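Local structure of cytoplasmic protein (Cryptococcus neoformans var. grubii serotype A, 7LPO) at residues Thr104-Pro113 with Arg149-Thr160; Ala175-Trp183 with Phe194-His205. The protein probably hydrolyses the glucosidic bond of steryl beta-glucosides, as a fungal glycoside hydrolase of family 5. All coordinates share one frame; numbering follows the deposited sequence.

Contact 1: Thr104-Pro113 with Arg149-Thr160; sequences TWESLEHAGP and RFTGGSGAPLWT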
loop_
_atom_site.group_PDB
_atom_site.type_symbol
_atom_site.label_atom_id
_atom_site.label_comp_id
_atom_site.label_asym_id
_atom_site.label_seq_id
_atom_site.Cartn_x
_atom_site.Cartn_y
_atom_site.Cartn_z
ATOM N N THR A 104 -1.580 9.558 7.565
ATOM C CA THR A 104 -0.148 9.646 7.796
ATOM C C THR A 104 0.138 10.118 9.211
ATOM O O THR A 104 -0.646 10.848 9.823
ATOM C CB THR A 104 0.540 10.582 6.796
ATOM O OG1 THR A 104 0.059 11.920 6.979
ATOM C CG2 THR A 104 0.268 10.089 5.363
ATOM N N TRP A 105 1.275 9.658 9.728
ATOM C CA TRP A 105 1.810 10.177 10.979
ATOM C C TRP A 105 1.905 11.697 10.953
ATOM O O TRP A 105 1.601 12.367 11.949
ATOM C CB TRP A 105 3.172 9.529 11.207
ATOM C CG TRP A 105 3.857 9.832 12.487
ATOM C CD1 TRP A 105 3.355 10.482 13.568
ATOM C CD2 TRP A 105 5.199 9.474 12.814
ATOM N NE1 TRP A 105 4.302 10.549 14.548
ATOM C CE2 TRP A 105 5.450 9.946 14.104
ATOM C CE3 TRP A 105 6.215 8.791 12.133
ATOM C CZ2 TRP A 105 6.677 9.768 14.734
ATOM C CZ3 TRP A 105 7.433 8.625 12.754
ATOM C CH2 TRP A 105 7.652 9.109 14.045
ATOM N N GLU A 106 2.306 12.263 9.809
ATOM C CA GLU A 106 2.440 13.713 9.723
ATOM C C GLU A 106 1.119 14.398 10.027
ATOM O O GLU A 106 1.090 15.427 10.713
ATOM C CB GLU A 106 2.932 14.134 8.338
ATOM C CG GLU A 106 2.915 15.646 8.127
ATOM C CD GLU A 106 3.359 16.085 6.734
ATOM O OE1 GLU A 106 3.576 17.296 6.559
ATOM O OE2 GLU A 106 3.498 15.242 5.817
ATOM N N SER A 107 0.016 13.864 9.489
ATOM C CA SER A 107 -1.279 14.510 9.661
ATOM C C SER A 107 -1.750 14.465 11.109
ATOM O O SER A 107 -2.600 15.277 11.499
ATOM C CB SER A 107 -2.322 13.867 8.738
ATOM O OG SER A 107 -2.643 12.544 9.150
ATOM N N LEU A 108 -1.185 13.567 11.917
ATOM C CA LEU A 108 -1.559 13.442 13.318
ATOM C C LEU A 108 -0.647 14.206 14.271
ATOM O O LEU A 108 -1.093 14.570 15.366
ATOM C CB LEU A 108 -1.559 11.969 13.743
ATOM C CG LEU A 108 -2.556 11.019 13.096
ATOM C CD1 LEU A 108 -2.284 9.584 13.571
ATOM C CD2 LEU A 108 -3.991 11.409 13.395
ATOM N N GLU A 109 0.620 14.455 13.904
ATOM C CA GLU A 109 1.584 14.995 14.863
ATOM C C GLU A 109 2.511 16.025 14.220
ATOM O O GLU A 109 3.647 16.209 14.670
ATOM C CB GLU A 109 2.406 13.862 15.501
ATOM C CG GLU A 109 3.032 14.169 16.855
ATOM C CD GLU A 109 3.611 12.922 17.543
ATOM O OE1 GLU A 109 3.725 11.862 16.903
ATOM O OE2 GLU A 109 3.959 12.996 18.732
ATOM N N HIS A 110 2.031 16.726 13.196
ATOM C CA HIS A 110 2.861 17.716 12.516
ATOM C C HIS A 110 3.255 18.864 13.431
ATOM O O HIS A 110 4.306 19.485 13.226
ATOM C CB HIS A 110 2.122 18.277 11.310
ATOM C CG HIS A 110 0.730 18.726 11.617
ATOM N ND1 HIS A 110 0.445 19.964 12.152
ATOM C CD2 HIS A 110 -0.458 18.094 11.473
ATOM C CE1 HIS A 110 -0.861 20.076 12.327
ATOM N NE2 HIS A 110 -1.431 18.955 11.923
ATOM N N ALA A 111 2.421 19.186 14.419
ATOM C CA ALA A 111 2.690 20.344 15.269
ATOM C C ALA A 111 3.929 20.172 16.138
ATOM O O ALA A 111 4.518 21.170 16.549
ATOM C CB ALA A 111 1.480 20.633 16.165
ATOM N N GLY A 112 4.326 18.944 16.438
ATOM C CA GLY A 112 5.477 18.686 17.268
ATOM C C GLY A 112 5.262 17.430 18.080
ATOM O O GLY A 112 4.150 16.892 18.145
ATOM N N PRO A 113 6.322 16.938 18.728
ATOM C CA PRO A 113 6.180 15.730 19.555
ATOM C C PRO A 113 5.057 15.846 20.573
ATOM O O PRO A 113 5.040 16.776 21.385
ATOM C CB PRO A 113 7.543 15.597 20.249
ATOM C CG PRO A 113 8.476 16.466 19.493
ATOM C CD PRO A 113 7.684 17.499 18.754
ATOM N N ARG A 149 7.286 12.903 3.266
ATOM C CA ARG A 149 7.300 13.816 2.119
ATOM C C ARG A 149 8.649 14.515 1.980
ATOM O O ARG A 149 9.130 14.753 0.867
ATOM C CB ARG A 149 6.212 14.882 2.257
ATOM C CG ARG A 149 4.791 14.394 2.201
ATOM C CD ARG A 149 3.813 15.566 2.084
ATOM N NE ARG A 149 3.849 16.473 3.238
ATOM C CZ ARG A 149 3.945 17.799 3.154
ATOM N NH1 ARG A 149 4.029 18.395 1.976
ATOM N NH2 ARG A 149 3.953 18.537 4.256
ATOM N N PHE A 150 9.260 14.875 3.105
ATOM C CA PHE A 150 10.519 15.614 3.121
ATOM C C PHE A 150 11.705 14.757 2.720
ATOM O O PHE A 150 12.784 15.308 2.489
ATOM C CB PHE A 150 10.668 16.223 4.519
ATOM C CG PHE A 150 9.362 16.781 5.028
ATOM C CD1 PHE A 150 8.846 17.951 4.493
ATOM C CD2 PHE A 150 8.609 16.089 5.955
ATOM C CE1 PHE A 150 7.638 18.435 4.896
ATOM C CE2 PHE A 150 7.388 16.570 6.365
ATOM C CZ PHE A 150 6.898 17.745 5.834
ATOM N N THR A 151 11.519 13.439 2.591
ATOM C CA THR A 151 12.555 12.546 2.093
ATOM C C THR A 151 12.097 11.803 0.842
ATOM O O THR A 151 12.667 10.762 0.500
ATOM C CB THR A 151 13.005 11.564 3.177
ATOM O OG1 THR A 151 11.877 11.017 3.863
ATOM C CG2 THR A 151 13.871 12.287 4.194
ATOM N N GLY A 152 11.083 12.328 0.154
ATOM C CA GLY A 152 10.733 11.901 -1.193
ATOM C C GLY A 152 9.363 11.280 -1.350
ATOM O O GLY A 152 9.046 10.808 -2.453
ATOM N N GLY A 153 8.537 11.231 -0.303
ATOM C CA GLY A 153 7.320 10.446 -0.362
ATOM C C GLY A 153 6.163 10.923 0.487
ATOM O O GLY A 153 5.458 11.870 0.125
ATOM N N SER A 154 5.927 10.229 1.595
ATOM C CA SER A 154 4.840 10.554 2.505
ATOM C C SER A 154 5.160 9.909 3.837
ATOM O O SER A 154 6.012 9.021 3.923
ATOM C CB SER A 154 3.489 10.057 1.982
ATOM O OG SER A 154 3.347 8.652 2.150
ATOM N N GLY A 155 4.463 10.363 4.876
ATOM C CA GLY A 155 4.550 9.689 6.154
ATOM C C GLY A 155 4.849 10.552 7.364
ATOM O O GLY A 155 3.940 11.153 7.939
ATOM N N ALA A 156 6.110 10.616 7.760
ATOM C CA ALA A 156 6.476 11.145 9.063
ATOM C C ALA A 156 6.531 12.676 9.069
ATOM O O ALA A 156 6.781 13.305 8.036
ATOM C CB ALA A 156 7.823 10.582 9.493
ATOM N N PRO A 157 6.294 13.299 10.226
ATOM C CA PRO A 157 6.382 14.761 10.298
ATOM C C PRO A 157 7.817 15.245 10.159
ATOM O O PRO A 157 8.776 14.537 10.471
ATOM C CB PRO A 157 5.803 15.098 11.678
ATOM C CG PRO A 157 5.919 13.841 12.476
ATOM C CD PRO A 157 5.813 12.700 11.484
ATOM N N LEU A 158 7.947 16.484 9.686
ATOM C CA LEU A 158 9.262 17.045 9.393
ATOM C C LEU A 158 10.193 17.009 10.601
ATOM O O LEU A 158 11.413 16.879 10.438
ATOM C CB LEU A 158 9.105 18.484 8.897
ATOM C CG LEU A 158 10.363 19.322 8.695
ATOM C CD1 LEU A 158 11.200 18.795 7.542
ATOM C CD2 LEU A 158 9.946 20.767 8.445
ATOM N N TRP A 159 9.653 17.123 11.812
ATOM C CA TRP A 159 10.552 17.188 12.951
ATOM C C TRP A 159 11.290 15.876 13.194
ATOM O O TRP A 159 12.280 15.883 13.931
ATOM C CB TRP A 159 9.799 17.625 14.213
ATOM C CG TRP A 159 8.602 16.805 14.636
ATOM C CD1 TRP A 159 7.293 17.123 14.452
ATOM C CD2 TRP A 159 8.616 15.570 15.359
ATOM N NE1 TRP A 159 6.485 16.162 15.007
ATOM C CE2 TRP A 159 7.275 15.196 15.570
ATOM C CE3 TRP A 159 9.632 14.749 15.851
ATOM C CZ2 TRP A 159 6.923 14.031 16.239
ATOM C CZ3 TRP A 159 9.281 13.591 16.517
ATOM C CH2 TRP A 159 7.937 13.241 16.705
ATOM N N THR A 160 10.857 14.761 12.586
ATOM C CA THR A 160 11.613 13.521 12.760
ATOM C C THR A 160 12.976 13.604 12.084
ATOM O O THR A 160 13.942 13.001 12.563
ATOM C CB THR A 160 10.843 12.304 12.220
ATOM O OG1 THR A 160 10.565 12.467 10.818
ATOM C CG2 THR A 160 9.549 12.108 12.999
HETATM O O HOH W 1 2.564 12.786 4.717
HETATM O O HOH W 2 5.547 13.383 5.563
HETATM O O HOH W 3 5.467 17.816 9.448
#
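Glu106 and Arg149 meet in a two-pronged salt bridge. Arg149 presents its NE edge: NH2 reaches Glu106 OE1 at 2.6 Å and NE reaches Glu106 OE2 at 2.9 Å, both nearly straight and each on the syn lone pair. The carboxylate and guanidinium planes lie only 14° apart, which the pair of bonds would maintain. Glu106 extends fully (chi1 172°, chi2 -178°), carrying its carboxylate away from the helix and across to the arginine. Waters 1 and 2 each lie 2.8 Å from Glu106 OE2; the first accepts from Gly155 N and the second from Arg149 N, so water probably links the carboxylate to the opposite backbone. Glu106 N donates to Gly155 O at 2.7 Å, in a bent bond.

At the other end, Trp159 NE1 gives its proton to Glu109 O at 2.9 Å, within the indole plane. The Glu109 carboxylate is used on both oxygens: OE1 by Trp105 NE1 at 2.8 Å, and OE2 by Lys114 N, just past the segment. Thr160 OG1 donates to Pro157 O and accepts from Trp147 NE1.

Between these bonds the contact is apolar, carried largely by prolines. Pro157 CD sits over one face of Trp105, 3.6 Å from the centroid of its five-membered ring. Trp159 is sandwiched, with Pro157 CG over one face and Pro113 CD over the other.

The segments run on from the C-terminal ends of neighbouring parallel strands, 98-104 and 137-143, so this is a junction of two loops at the C-terminal rim of a TIM barrel, the end where family 5 hydrolases carry their active site.

Contact 2: Ala175-Trp183 with Phe194-His205; sequences AAAYLHCEW and FPAMIWGTNYTH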
loop_
_atom_site.group_PDB
_atom_site.type_symbol
_atom_site.label_atom_id
_atom_site.label_comp_id
_atom_site.label_asym_id
_atom_site.label_seq_id
_atom_site.Cartn_x
_atom_site.Cartn_y
_atom_site.Cartn_z
ATOM N N ALA A 175 22.408 14.538 -2.482
ATOM C CA ALA A 175 21.745 13.382 -3.068
ATOM C C ALA A 175 21.300 12.391 -1.995
ATOM O O ALA A 175 21.172 11.193 -2.250
ATOM C CB ALA A 175 22.654 12.694 -4.091
ATOM N N ALA A 176 21.070 12.880 -0.777
ATOM C CA ALA A 176 20.592 12.019 0.296
ATOM C C ALA A 176 19.132 11.642 0.099
ATOM O O ALA A 176 18.687 10.631 0.640
ATOM C CB ALA A 176 20.786 12.716 1.643
ATOM N N ALA A 177 18.385 12.439 -0.654
ATOM C CA ALA A 177 17.034 12.106 -1.075
ATOM C C ALA A 177 16.725 12.919 -2.323
ATOM O O ALA A 177 17.242 14.029 -2.495
ATOM C CB ALA A 177 16.003 12.396 0.019
ATOM N N TYR A 178 15.879 12.362 -3.191
ATOM C CA TYR A 178 15.387 13.066 -4.367
ATOM C C TYR A 178 13.947 13.473 -4.090
ATOM O O TYR A 178 13.072 12.614 -3.938
ATOM C CB TYR A 178 15.473 12.208 -5.626
ATOM C CG TYR A 178 16.874 11.936 -6.091
ATOM C CD1 TYR A 178 17.832 12.946 -6.109
ATOM C CD2 TYR A 178 17.249 10.660 -6.513
ATOM C CE1 TYR A 178 19.124 12.699 -6.521
ATOM C CE2 TYR A 178 18.538 10.404 -6.944
ATOM C CZ TYR A 178 19.467 11.426 -6.945
ATOM O OH TYR A 178 20.748 11.186 -7.372
ATOM N N LEU A 179 13.710 14.775 -4.018
ATOM C CA LEU A 179 12.382 15.332 -3.822
ATOM C C LEU A 179 11.835 15.788 -5.165
ATOM O O LEU A 179 12.531 16.472 -5.923
ATOM C CB LEU A 179 12.426 16.516 -2.857
ATOM C CG LEU A 179 12.491 16.214 -1.364
ATOM C CD1 LEU A 179 13.484 15.129 -1.046
ATOM C CD2 LEU A 179 12.838 17.511 -0.623
ATOM N N HIS A 180 10.584 15.433 -5.442
ATOM C CA HIS A 180 9.964 15.836 -6.695
ATOM C C HIS A 180 10.042 17.348 -6.900
ATOM O O HIS A 180 10.358 17.825 -7.997
ATOM C CB HIS A 180 8.514 15.368 -6.709
ATOM C CG HIS A 180 7.854 15.513 -8.039
ATOM N ND1 HIS A 180 6.504 15.303 -8.225
ATOM C CD2 HIS A 180 8.359 15.834 -9.252
ATOM C CE1 HIS A 180 6.206 15.493 -9.499
ATOM N NE2 HIS A 180 7.315 15.812 -10.144
ATOM N N CYS A 181 9.766 18.119 -5.856
ATOM C CA CYS A 181 9.714 19.568 -6.007
ATOM C C CYS A 181 11.091 20.220 -6.090
ATOM O O CYS A 181 11.164 21.413 -6.399
ATOM C CB CYS A 181 8.916 20.185 -4.855
ATOM S SG CYS A 181 9.775 20.191 -3.271
ATOM N N GLU A 182 12.178 19.479 -5.843
ATOM C CA GLU A 182 13.530 20.010 -5.991
ATOM C C GLU A 182 14.319 19.226 -7.033
ATOM O O GLU A 182 15.545 19.124 -6.948
ATOM C CB GLU A 182 14.265 20.016 -4.649
ATOM C CG GLU A 182 13.558 20.843 -3.571
ATOM C CD GLU A 182 14.403 21.076 -2.315
ATOM O OE1 GLU A 182 15.433 20.392 -2.137
ATOM O OE2 GLU A 182 14.029 21.949 -1.498
ATOM N N TRP A 183 13.627 18.648 -8.008
ATOM C CA TRP A 183 14.293 17.918 -9.080
ATOM C C TRP A 183 14.325 18.767 -10.338
ATOM O O TRP A 183 13.287 19.331 -10.707
ATOM C CB TRP A 183 13.570 16.602 -9.380
ATOM C CG TRP A 183 14.185 15.905 -10.546
ATOM C CD1 TRP A 183 13.968 16.165 -11.872
ATOM C CD2 TRP A 183 15.153 14.853 -10.495
ATOM N NE1 TRP A 183 14.747 15.338 -12.647
ATOM C CE2 TRP A 183 15.473 14.516 -11.824
ATOM C CE3 TRP A 183 15.780 14.163 -9.453
ATOM C CZ2 TRP A 183 16.390 13.522 -12.137
ATOM C CZ3 TRP A 183 16.684 13.173 -9.765
ATOM C CH2 TRP A 183 16.979 12.857 -11.097
ATOM N N PHE A 194 10.577 14.732 -13.648
ATOM C CA PHE A 194 10.895 13.742 -12.618
ATOM C C PHE A 194 10.834 12.334 -13.208
ATOM O O PHE A 194 9.773 11.930 -13.707
ATOM C CB PHE A 194 9.903 13.899 -11.465
ATOM C CG PHE A 194 10.383 13.357 -10.149
ATOM C CD1 PHE A 194 11.683 13.542 -9.732
ATOM C CD2 PHE A 194 9.514 12.674 -9.320
ATOM C CE1 PHE A 194 12.114 13.039 -8.521
ATOM C CE2 PHE A 194 9.934 12.179 -8.102
ATOM C CZ PHE A 194 11.235 12.354 -7.705
ATOM N N PRO A 195 11.930 11.573 -13.206
ATOM C CA PRO A 195 11.905 10.261 -13.870
ATOM C C PRO A 195 10.876 9.328 -13.249
ATOM O O PRO A 195 10.652 9.320 -12.036
ATOM C CB PRO A 195 13.336 9.731 -13.686
ATOM C CG PRO A 195 14.172 10.938 -13.454
ATOM C CD PRO A 195 13.281 11.934 -12.740
ATOM N N ALA A 196 10.259 8.521 -14.103
ATOM C CA ALA A 196 9.220 7.594 -13.676
ATOM C C ALA A 196 9.695 6.691 -12.547
ATOM O O ALA A 196 10.703 5.986 -12.675
ATOM C CB ALA A 196 8.773 6.741 -14.864
ATOM N N MET A 197 8.946 6.706 -11.447
ATOM C CA MET A 197 9.110 5.764 -10.344
ATOM C C MET A 197 10.465 5.887 -9.666
ATOM O O MET A 197 10.881 4.979 -8.933
ATOM C CB MET A 197 8.911 4.326 -10.824
ATOM C CG MET A 197 7.486 3.980 -11.269
ATOM S SD MET A 197 6.169 4.689 -10.248
ATOM C CE MET A 197 5.828 3.381 -9.132
ATOM N N ILE A 198 11.188 6.985 -9.892
ATOM C CA ILE A 198 12.473 7.119 -9.226
ATOM C C ILE A 198 12.287 7.373 -7.736
ATOM O O ILE A 198 13.219 7.159 -6.955
ATOM C CB ILE A 198 13.318 8.226 -9.880
ATOM C CG1 ILE A 198 14.790 8.053 -9.493
ATOM C CG2 ILE A 198 12.824 9.586 -9.486
ATOM C CD1 ILE A 198 15.741 8.937 -10.295
ATOM N N TRP A 199 11.091 7.797 -7.314
ATOM C CA TRP A 199 10.879 8.101 -5.903
ATOM C C TRP A 199 11.235 6.908 -5.031
ATOM O O TRP A 199 11.663 7.080 -3.877
ATOM C CB TRP A 199 9.426 8.533 -5.666
ATOM C CG TRP A 199 8.428 7.427 -5.842
ATOM C CD1 TRP A 199 7.678 7.164 -6.954
ATOM C CD2 TRP A 199 8.068 6.440 -4.874
ATOM N NE1 TRP A 199 6.878 6.061 -6.738
ATOM C CE2 TRP A 199 7.101 5.601 -5.468
ATOM C CE3 TRP A 199 8.469 6.180 -3.558
ATOM C CZ2 TRP A 199 6.547 4.522 -4.803
ATOM C CZ3 TRP A 199 7.906 5.106 -2.896
ATOM C CH2 TRP A 199 6.955 4.294 -3.521
ATOM N N GLY A 200 11.080 5.694 -5.567
ATOM C CA GLY A 200 11.296 4.494 -4.782
ATOM C C GLY A 200 12.753 4.243 -4.441
ATOM O O GLY A 200 13.046 3.576 -3.441
ATOM N N THR A 201 13.677 4.764 -5.250
ATOM C CA THR A 201 15.104 4.626 -4.958
ATOM C C THR A 201 15.531 5.397 -3.711
ATOM O O THR A 201 16.652 5.195 -3.220
ATOM C CB THR A 201 15.958 5.094 -6.153
ATOM O OG1 THR A 201 15.858 6.517 -6.327
ATOM C CG2 THR A 201 15.523 4.391 -7.433
ATOM N N ASN A 202 14.677 6.281 -3.193
ATOM C CA ASN A 202 15.017 6.971 -1.956
ATOM C C ASN A 202 15.270 5.985 -0.826
ATOM O O ASN A 202 16.071 6.268 0.065
ATOM C CB ASN A 202 13.917 7.971 -1.601
ATOM C CG ASN A 202 14.047 9.275 -2.398
ATOM O OD1 ASN A 202 15.109 9.883 -2.440
ATOM N ND2 ASN A 202 12.981 9.683 -3.044
ATOM N N TYR A 203 14.658 4.799 -0.874
ATOM C CA TYR A 203 14.921 3.796 0.160
ATOM C C TYR A 203 16.393 3.404 0.223
ATOM O O TYR A 203 16.861 2.945 1.271
ATOM C CB TYR A 203 14.090 2.526 -0.064
ATOM C CG TYR A 203 12.636 2.639 0.332
ATOM C CD1 TYR A 203 12.259 2.873 1.660
ATOM C CD2 TYR A 203 11.637 2.496 -0.615
ATOM C CE1 TYR A 203 10.924 2.977 2.023
ATOM C CE2 TYR A 203 10.303 2.590 -0.266
ATOM C CZ TYR A 203 9.945 2.843 1.049
ATOM O OH TYR A 203 8.605 2.949 1.373
ATOM N N THR A 204 17.130 3.573 -0.870
ATOM C CA THR A 204 18.540 3.211 -0.932
ATOM C C THR A 204 19.422 4.434 -1.154
ATOM O O THR A 204 20.515 4.324 -1.710
ATOM C CB THR A 204 18.791 2.160 -2.020
ATOM O OG1 THR A 204 18.330 2.622 -3.293
ATOM C CG2 THR A 204 18.059 0.852 -1.690
ATOM N N HIS A 205 18.962 5.603 -0.721
ATOM C CA HIS A 205 19.819 6.767 -0.571
ATOM C C HIS A 205 19.984 7.082 0.912
ATOM O O HIS A 205 19.292 6.531 1.772
ATOM C CB HIS A 205 19.252 7.965 -1.325
ATOM C CG HIS A 205 19.477 7.914 -2.804
ATOM N ND1 HIS A 205 18.909 6.953 -3.605
ATOM C CD2 HIS A 205 20.192 8.715 -3.632
ATOM C CE1 HIS A 205 19.252 7.163 -4.863
ATOM N NE2 HIS A 205 20.030 8.228 -4.907
HETATM O O HOH W 4 16.600 8.887 1.144
#
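Phe194 has both faces occupied: His180 CA stands over the ring centre on one side, 3.8 Å from the centroid, and Ile198 CG2 lies nearer the rim on the other. Its edge is turned to the face of Trp183 in an offset edge-to-face pair, with Phe194 CD1 3.5 Å from Trp183 CG and the planes at 67°. That same indole face takes Pro195 CD, 3.5 Å from Trp183 CE2, while Trp183 CZ3 rests over the centre of the Tyr178 ring. The His180 imidazole runs nearly parallel to Phe194 but is slid aside, so the two barely overlap; Phe194 CB and His180 CD2 approach to 3.3 Å. Trp183 has CG anti to the backbone nitrogen (chi1 176°), and this sends the Trp183 indole toward Phe194 and Pro195.

Further along, the Asn202 amide serves both backbone polar groups of Tyr178. Its OD1 accepts from Tyr178 N at 2.7 Å, on a lone pair in the carbonyl plane, and ND2 donates to Tyr178 O at 3.1 Å, tilted somewhat from the amide plane. His205 sets its edge against Ala175 O, and its ND1 donates to Thr201 O at 2.9 Å, from above that carbonyl plane. Water 4 links Ala176 O to Asn202 O.

Direct hydrogen bonding between the segments thus rests on a single asparagine amide, which also fixes its own rotation by using both ends. The remainder is aromatic and apolar contact, and the buried His180 finds its polar partners outside the pair, in Ser55 and Pro191.

Overall arrangement
The chain leaves strand 98-104 into the first half of contact 1, passes through helix 118-133 and strand 137-143, and returns at 149-160, closing a 35-residue excursion. After helix 159-163 it enters contact 2, where 194-205 folds back on 175-183 across ten residues and then leads into helix 206-221. The two are in series, neither enclosing nor crossing the other. Their centres are about 17 Å apart, yet they touch: Thr151 O lies 3.5 Å from Asn202 CG, and Phe150 O packs on Leu179 CD1. Helix 61-66 touches both, as do Trp585 and Asn586, so the two loop systems share neighbours from distant parts of the sequence.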